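Local coordinates for anopheles Plasmodium-responsive Leucine-rich repeat protein 1B (Anopheles gambiae, PDB 4XGO) that probably acts in the mosquito response to Plasmodium, possibly by partnering the leucine-rich repeat protein LRIM1, this chain being its leucine-rich repeat domain, at residues N146-L151 / E163-H168; S167-N172 / Q188-T193. All coordinates share one frame; numbering follows the deposited sequence.

Contact 1: residues N146-L151 / E163-H168. With NAG (2-acetamido-2-deoxy-beta-D-glucopyranose), chain C; NAG (2-acetamido-2-deoxy-beta-D-glucopyranose), chain B.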
loop_
_atom_site.group_PDB
_atom_site.type_symbol
_atom_site.label_atom_id
_atom_site.label_comp_id
_atom_site.label_asym_id
_atom_site.label_seq_id
_atom_site.Cartn_x
_atom_site.Cartn_y
_atom_site.Cartn_z
ATOM N N ASN A 146 -14.792 -11.319 6.562
ATOM C CA ASN A 146 -13.904 -10.231 6.915
ATOM C C ASN A 146 -14.403 -8.970 6.253
ATOM O O ASN A 146 -14.401 -8.869 5.012
ATOM C CB ASN A 146 -12.472 -10.575 6.489
ATOM C CG ASN A 146 -11.438 -9.647 7.075
ATOM O OD1 ASN A 146 -11.730 -8.500 7.468
ATOM N ND2 ASN A 146 -10.206 -10.164 7.158
ATOM N N VAL A 147 -14.853 -8.014 7.078
ATOM C CA VAL A 147 -15.264 -6.708 6.622
ATOM C C VAL A 147 -14.454 -5.598 7.314
ATOM O O VAL A 147 -14.923 -4.469 7.432
ATOM C CB VAL A 147 -16.789 -6.452 6.788
ATOM C CG1 VAL A 147 -17.592 -7.385 5.889
ATOM C CG2 VAL A 147 -17.248 -6.589 8.248
ATOM N N SER A 148 -13.218 -5.915 7.704
ATOM C CA SER A 148 -12.374 -4.955 8.402
ATOM C C SER A 148 -11.990 -3.798 7.485
ATOM O O SER A 148 -12.009 -3.944 6.283
ATOM C CB SER A 148 -11.114 -5.620 8.969
ATOM O OG SER A 148 -10.235 -6.090 7.947
ATOM N N TYR A 149 -11.673 -2.647 8.076
ATOM C CA TYR A 149 -11.250 -1.457 7.343
ATOM C C TYR A 149 -12.325 -0.981 6.351
ATOM O O TYR A 149 -12.104 -0.872 5.154
ATOM C CB TYR A 149 -9.892 -1.666 6.673
ATOM C CG TYR A 149 -8.763 -1.877 7.657
ATOM C CD1 TYR A 149 -8.057 -0.790 8.171
ATOM C CD2 TYR A 149 -8.412 -3.152 8.082
ATOM C CE1 TYR A 149 -7.013 -0.979 9.068
ATOM C CE2 TYR A 149 -7.354 -3.342 8.969
ATOM C CZ TYR A 149 -6.682 -2.235 9.454
ATOM O OH TYR A 149 -5.627 -2.390 10.340
ATOM N N ASN A 150 -13.486 -0.666 6.901
ATOM C CA ASN A 150 -14.583 -0.087 6.154
ATOM C C ASN A 150 -15.180 1.059 6.974
ATOM O O ASN A 150 -14.511 1.572 7.912
ATOM C CB ASN A 150 -15.560 -1.196 5.781
ATOM C CG ASN A 150 -15.114 -1.943 4.547
ATOM O OD1 ASN A 150 -15.053 -1.360 3.460
ATOM N ND2 ASN A 150 -14.808 -3.209 4.696
ATOM N N LEU A 151 -16.392 1.475 6.626
ATOM C CA LEU A 151 -17.079 2.586 7.301
ATOM C C LEU A 151 -18.423 2.170 7.856
ATOM O O LEU A 151 -19.398 2.955 7.828
ATOM C CB LEU A 151 -17.264 3.735 6.319
ATOM C CG LEU A 151 -15.955 4.313 5.787
ATOM C CD1 LEU A 151 -16.194 5.218 4.599
ATOM C CD2 LEU A 151 -15.170 5.036 6.861
ATOM N N GLU A 163 -16.212 -17.327 12.248
ATOM C CA GLU A 163 -15.197 -16.317 12.484
ATOM C C GLU A 163 -15.551 -15.058 11.719
ATOM O O GLU A 163 -15.811 -15.104 10.514
ATOM C CB GLU A 163 -13.796 -16.810 12.091
ATOM C CG GLU A 163 -12.741 -15.729 12.234
ATOM C CD GLU A 163 -11.299 -16.233 12.266
ATOM O OE1 GLU A 163 -11.020 -17.397 11.822
ATOM O OE2 GLU A 163 -10.430 -15.428 12.709
ATOM N N LEU A 164 -15.537 -13.933 12.426
ATOM C CA LEU A 164 -15.920 -12.669 11.849
ATOM C C LEU A 164 -14.974 -11.564 12.281
ATOM O O LEU A 164 -14.781 -11.353 13.472
ATOM C CB LEU A 164 -17.354 -12.323 12.231
ATOM C CG LEU A 164 -17.897 -10.958 11.819
ATOM C CD1 LEU A 164 -17.764 -10.689 10.343
ATOM C CD2 LEU A 164 -19.363 -10.883 12.196
ATOM N N ASP A 165 -14.373 -10.890 11.302
ATOM C CA ASP A 165 -13.506 -9.757 11.562
ATOM C C ASP A 165 -14.196 -8.505 11.015
ATOM O O ASP A 165 -14.393 -8.369 9.811
ATOM C CB ASP A 165 -12.111 -9.966 10.963
ATOM C CG ASP A 165 -11.112 -8.855 11.344
ATOM O OD1 ASP A 165 -11.526 -7.759 11.794
ATOM O OD2 ASP A 165 -9.878 -9.086 11.167
ATOM N N ALA A 166 -14.603 -7.629 11.935
ATOM C CA ALA A 166 -15.170 -6.312 11.582
ATOM C C ALA A 166 -14.405 -5.155 12.242
ATOM O O ALA A 166 -14.947 -4.065 12.469
ATOM C CB ALA A 166 -16.657 -6.250 11.874
ATOM N N SER A 167 -13.110 -5.371 12.443
ATOM C CA SER A 167 -12.232 -4.403 13.091
ATOM C C SER A 167 -12.055 -3.206 12.178
ATOM O O SER A 167 -12.296 -3.298 10.962
ATOM C CB SER A 167 -10.867 -5.026 13.439
ATOM O OG SER A 167 -10.127 -5.455 12.301
ATOM N N HIS A 168 -11.704 -2.072 12.768
ATOM C CA HIS A 168 -11.433 -0.867 12.004
ATOM C C HIS A 168 -12.658 -0.435 11.170
ATOM O O HIS A 168 -12.590 -0.248 9.957
ATOM C CB HIS A 168 -10.190 -1.037 11.147
ATOM C CG HIS A 168 -8.955 -1.336 11.937
ATOM N ND1 HIS A 168 -8.133 -0.344 12.414
ATOM C CD2 HIS A 168 -8.394 -2.504 12.321
ATOM C CE1 HIS A 168 -7.117 -0.882 13.061
ATOM N NE2 HIS A 168 -7.244 -2.195 13.006
HETATM C C1 NAG C . -9.085 -9.419 7.688
HETATM C C2 NAG C . -8.044 -10.349 8.307
HETATM C C3 NAG C . -6.819 -9.544 8.751
HETATM C C4 NAG C . -6.259 -8.724 7.599
HETATM C C5 NAG C . -7.398 -7.956 6.919
HETATM C C6 NAG C . -6.875 -7.282 5.648
HETATM C C7 NAG C . -8.366 -12.212 9.842
HETATM C C8 NAG C . -8.927 -12.706 11.137
HETATM N N2 NAG C . -8.570 -10.948 9.502
HETATM O O3 NAG C . -5.828 -10.389 9.313
HETATM O O4 NAG C . -5.369 -7.720 8.103
HETATM O O5 NAG C . -8.482 -8.804 6.574
HETATM O O6 NAG C . -6.817 -5.906 5.970
HETATM O O7 NAG C . -7.741 -12.982 9.126
HETATM C C1 NAG B . -3.991 -7.962 7.800
HETATM C C2 NAG B . -3.229 -6.652 7.921
HETATM C C3 NAG B . -1.753 -6.878 7.598
HETATM C C4 NAG B . -1.174 -8.153 8.225
HETATM C C5 NAG B . -2.151 -9.332 8.270
HETATM C C6 NAG B . -1.676 -10.404 9.244
HETATM C C7 NAG B . -4.123 -4.439 7.279
HETATM C C8 NAG B . -4.711 -3.593 6.185
HETATM N N2 NAG B . -3.797 -5.699 6.976
HETATM O O3 NAG B . -1.016 -5.755 8.039
HETATM O O4 NAG B . -0.024 -8.536 7.495
HETATM O O5 NAG B . -3.426 -8.899 8.692
HETATM O O6 NAG B . -2.418 -11.587 9.041
HETATM O O7 NAG B . -3.971 -3.945 8.386
#
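Two successive turns of the leucine-rich repeat solenoid meet here beside an N-glycosylation site, each leaving its short strand through an Asx turn and entering the turn that holds the repeat asparagine. Asn-146 and Asp-165 form a parallel bridge, and Val-147 N donates to Asp-165 O (2.8 Å) almost along the C=O axis. Beyond it the turns stay in step: Tyr-149 N binds Ser-167 O at 3.0 Å, and Asn-150 N binds His-168 O.

Asn-146 and Asp-165 extend from the same sheet face with CG anti to the backbone N (chi1 -167° and -174°); with a small second torsion as well, OD1 of each is turned forward along its own chain, onto the N-H two residues on, closing the Asx turn. Asn-146 OD1 accepts from N and OG of Ser-148; Asp-165 OD1 likewise takes Ser-167 N and, on its syn lone pair, Ser-167 OG (2.7 Å). Two bonds thus hold each carboxamide or carboxylate oxygen, while the other branch faces the sugar. Asn-146 ND2 is bonded covalently to C1 of the first NAG, whose N2 donates a straight bond to Asp-165 OD2 (2.8 Å), linking the glycan's acetamide to the adjacent repeat.

Further along, the Tyr-149 and His-168 rings point the same way as an offset stack, centroids 4.0 Å apart and planes at 9°. His-168 CB sits over the tyrosine face, and Tyr-149 OH lies over the imidazole; C8 of the second NAG covers the opposite tyrosine face at its rim. Val-147 CG2 packs on Ala-166 CB (3.7 Å).

Asn-150 ND2 donates to Val-147 O from above its carbonyl plane and also to Leu-126 O of the preceding repeat. Strand 144-146 lies between strands 123-125 and 163-165, and strand 184-186 continues the parallel array beyond Asp-165.

Contact 2: residues S167-N172 / Q188-T193. With GOL (glycerol), chain H.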
loop_
_atom_site.group_PDB
_atom_site.type_symbol
_atom_site.label_atom_id
_atom_site.label_comp_id
_atom_site.label_asym_id
_atom_site.label_seq_id
_atom_site.Cartn_x
_atom_site.Cartn_y
_atom_site.Cartn_z
ATOM N N SER A 167 -13.110 -5.371 12.443
ATOM C CA SER A 167 -12.232 -4.403 13.091
ATOM C C SER A 167 -12.055 -3.206 12.178
ATOM O O SER A 167 -12.296 -3.298 10.962
ATOM C CB SER A 167 -10.867 -5.026 13.439
ATOM O OG SER A 167 -10.127 -5.455 12.301
ATOM N N HIS A 168 -11.704 -2.072 12.768
ATOM C CA HIS A 168 -11.433 -0.867 12.004
ATOM C C HIS A 168 -12.658 -0.435 11.170
ATOM O O HIS A 168 -12.590 -0.248 9.957
ATOM C CB HIS A 168 -10.190 -1.037 11.147
ATOM C CG HIS A 168 -8.955 -1.336 11.937
ATOM N ND1 HIS A 168 -8.133 -0.344 12.414
ATOM C CD2 HIS A 168 -8.394 -2.504 12.321
ATOM C CE1 HIS A 168 -7.117 -0.882 13.061
ATOM N NE2 HIS A 168 -7.244 -2.195 13.006
ATOM N N ASN A 169 -13.778 -0.284 11.855
ATOM C CA ASN A 169 -14.980 0.332 11.273
ATOM C C ASN A 169 -15.412 1.448 12.234
ATOM O O ASN A 169 -14.576 1.920 13.009
ATOM C CB ASN A 169 -16.057 -0.728 11.063
ATOM C CG ASN A 169 -15.903 -1.452 9.737
ATOM O OD1 ASN A 169 -16.313 -0.949 8.683
ATOM N ND2 ASN A 169 -15.278 -2.626 9.779
ATOM N N THR A 170 -16.667 1.874 12.180
ATOM C CA THR A 170 -17.224 2.819 13.170
ATOM C C THR A 170 -18.465 2.217 13.820
ATOM O O THR A 170 -19.497 2.900 14.027
ATOM C CB THR A 170 -17.558 4.197 12.544
ATOM O OG1 THR A 170 -18.514 4.062 11.483
ATOM C CG2 THR A 170 -16.312 4.838 11.992
ATOM N N ILE A 171 -18.381 0.932 14.136
ATOM C CA ILE A 171 -19.548 0.180 14.575
ATOM C C ILE A 171 -19.973 0.603 15.985
ATOM O O ILE A 171 -19.148 0.612 16.896
ATOM C CB ILE A 171 -19.257 -1.328 14.520
ATOM C CG1 ILE A 171 -19.104 -1.769 13.059
ATOM C CG2 ILE A 171 -20.337 -2.154 15.178
ATOM C CD1 ILE A 171 -18.388 -3.096 12.895
ATOM N N ASN A 172 -21.243 0.981 16.128
ATOM C CA ASN A 172 -21.844 1.224 17.459
ATOM C C ASN A 172 -23.048 0.335 17.788
ATOM O O ASN A 172 -23.577 0.387 18.898
ATOM C CB ASN A 172 -22.195 2.695 17.606
ATOM C CG ASN A 172 -23.069 3.213 16.479
ATOM O OD1 ASN A 172 -23.802 2.472 15.840
ATOM N ND2 ASN A 172 -22.986 4.506 16.232
ATOM N N GLN A 188 -12.087 -4.828 17.279
ATOM C CA GLN A 188 -11.196 -3.773 17.764
ATOM C C GLN A 188 -11.228 -2.575 16.814
ATOM O O GLN A 188 -11.456 -2.748 15.601
ATOM C CB GLN A 188 -9.771 -4.294 17.974
ATOM C CG GLN A 188 -8.986 -4.697 16.741
ATOM C CD GLN A 188 -9.214 -6.129 16.281
ATOM O OE1 GLN A 188 -10.181 -6.786 16.670
ATOM N NE2 GLN A 188 -8.280 -6.638 15.462
ATOM N N HIS A 189 -11.074 -1.374 17.372
ATOM C CA HIS A 189 -11.073 -0.132 16.607
ATOM C C HIS A 189 -12.459 0.095 16.014
ATOM O O HIS A 189 -12.649 0.077 14.790
ATOM C CB HIS A 189 -9.974 -0.100 15.525
ATOM C CG HIS A 189 -8.572 -0.066 16.067
ATOM N ND1 HIS A 189 -7.933 1.103 16.440
ATOM C CD2 HIS A 189 -7.692 -1.064 16.305
ATOM C CE1 HIS A 189 -6.717 0.813 16.877
ATOM N NE2 HIS A 189 -6.554 -0.494 16.817
ATOM N N ASN A 190 -13.429 0.274 16.912
ATOM C CA ASN A 190 -14.786 0.602 16.548
ATOM C C ASN A 190 -15.337 1.639 17.518
ATOM O O ASN A 190 -14.552 2.293 18.218
ATOM C CB ASN A 190 -15.644 -0.662 16.462
ATOM C CG ASN A 190 -15.565 -1.297 15.085
ATOM O OD1 ASN A 190 -15.931 -0.664 14.090
ATOM N ND2 ASN A 190 -15.017 -2.505 15.007
ATOM N N ASN A 191 -16.657 1.780 17.551
ATOM C CA ASN A 191 -17.304 2.789 18.404
ATOM C C ASN A 191 -18.336 2.201 19.367
ATOM O O ASN A 191 -19.386 2.812 19.655
ATOM C CB ASN A 191 -17.897 3.839 17.489
ATOM C CG ASN A 191 -16.829 4.736 16.887
ATOM O OD1 ASN A 191 -16.405 5.729 17.498
ATOM N ND2 ASN A 191 -16.366 4.392 15.725
ATOM N N LEU A 192 -18.032 1.021 19.891
ATOM C CA LEU A 192 -18.931 0.323 20.792
ATOM C C LEU A 192 -18.957 1.012 22.151
ATOM O O LEU A 192 -17.910 1.409 22.658
ATOM C CB LEU A 192 -18.545 -1.144 20.955
ATOM C CG LEU A 192 -18.768 -1.989 19.692
ATOM C CD1 LEU A 192 -18.015 -3.298 19.846
ATOM C CD2 LEU A 192 -20.254 -2.196 19.445
ATOM N N THR A 193 -20.178 1.184 22.675
ATOM C CA THR A 193 -20.394 1.671 24.034
ATOM C C THR A 193 -21.173 0.678 24.905
ATOM O O THR A 193 -21.415 0.942 26.095
ATOM C CB THR A 193 -21.127 3.033 24.027
ATOM O OG1 THR A 193 -22.354 2.905 23.316
ATOM C CG2 THR A 193 -20.274 4.101 23.363
HETATM C C1 GOL H . -4.813 -4.559 15.840
HETATM O O1 GOL H . -5.743 -4.382 14.748
HETATM C C2 GOL H . -5.251 -3.805 17.109
HETATM O O2 GOL H . -4.365 -2.718 17.408
HETATM C C3 GOL H . -5.299 -4.739 18.317
HETATM O O3 GOL H . -5.968 -4.099 19.419
HETATM O O HOH W 1 -13.814 3.863 14.826
HETATM O O HOH W 2 -22.589 0.285 21.336
#
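The turns that follow strands 163-165 and 184-186 in two consecutive leucine-rich repeats stack here, each with its repeat asparagine (Asn-169, Asn-190). Among backbone bonds, His-168 N donates to Gln-188 O in the carbonyl plane (2.9 Å), and Asn-169 N makes a weak bond to His-189 O. Farther round the turn the direction reverses: Asn-191 N donates to Ile-171 O from above the carbonyl plane.

The side chain of Asn-190 adds a further polar link. As modelled, its OD1 receives Ile-171 N at 2.9 Å, although this oxygen's position is less certain, while its ND2 turns to Leu-187 O and Ala-166 O. Asn-169 occupies the equivalent place one repeat earlier, with OD1 on Leu-152 N.

Aromatic packing comes next. The imidazoles of His-168 and His-189 lie side by side as an offset stack, centroids 4.3 Å apart and planes at 12°, with CE1 of His-168 over the His-189 ring and His-189 CB over the His-168 face. Two positive charges so close would probably be disfavoured.

Apolar contact is slight, Ile-171 CG2 reaching Leu-192 CD2. Water joins Asn-169 O to Asn-191 ND2, the second bond weak, and glycerol, probably from the crystallisation liquor, spans the histidines: O1 bonds His-168 NE2 and O2 bonds His-189 NE2, each at 3.2 Å.

How the contacts relate
Contacts 1 and 2 follow one another along the leucine-rich repeat solenoid, their centres 9 Å apart. Residues 163-168 of contact 1 run straight into 167-172 of contact 2, with Ser-167 and His-168 common to both, so three successive turns, entered by strands 144-146, 163-165 and 184-186, are joined in order. The shared His-168 lies between Tyr-149 and His-189, making a continuous row of rings. Asn-169 ND2 also connects the two, probably bonding Val-147 O at 3.0 Å. Contact 1 carries the glycan, whereas contact 2 continues round the turn toward strand 173-175. Repeated from turn to turn, these bonds and ring stacks tie the repeats into one continuous solenoid.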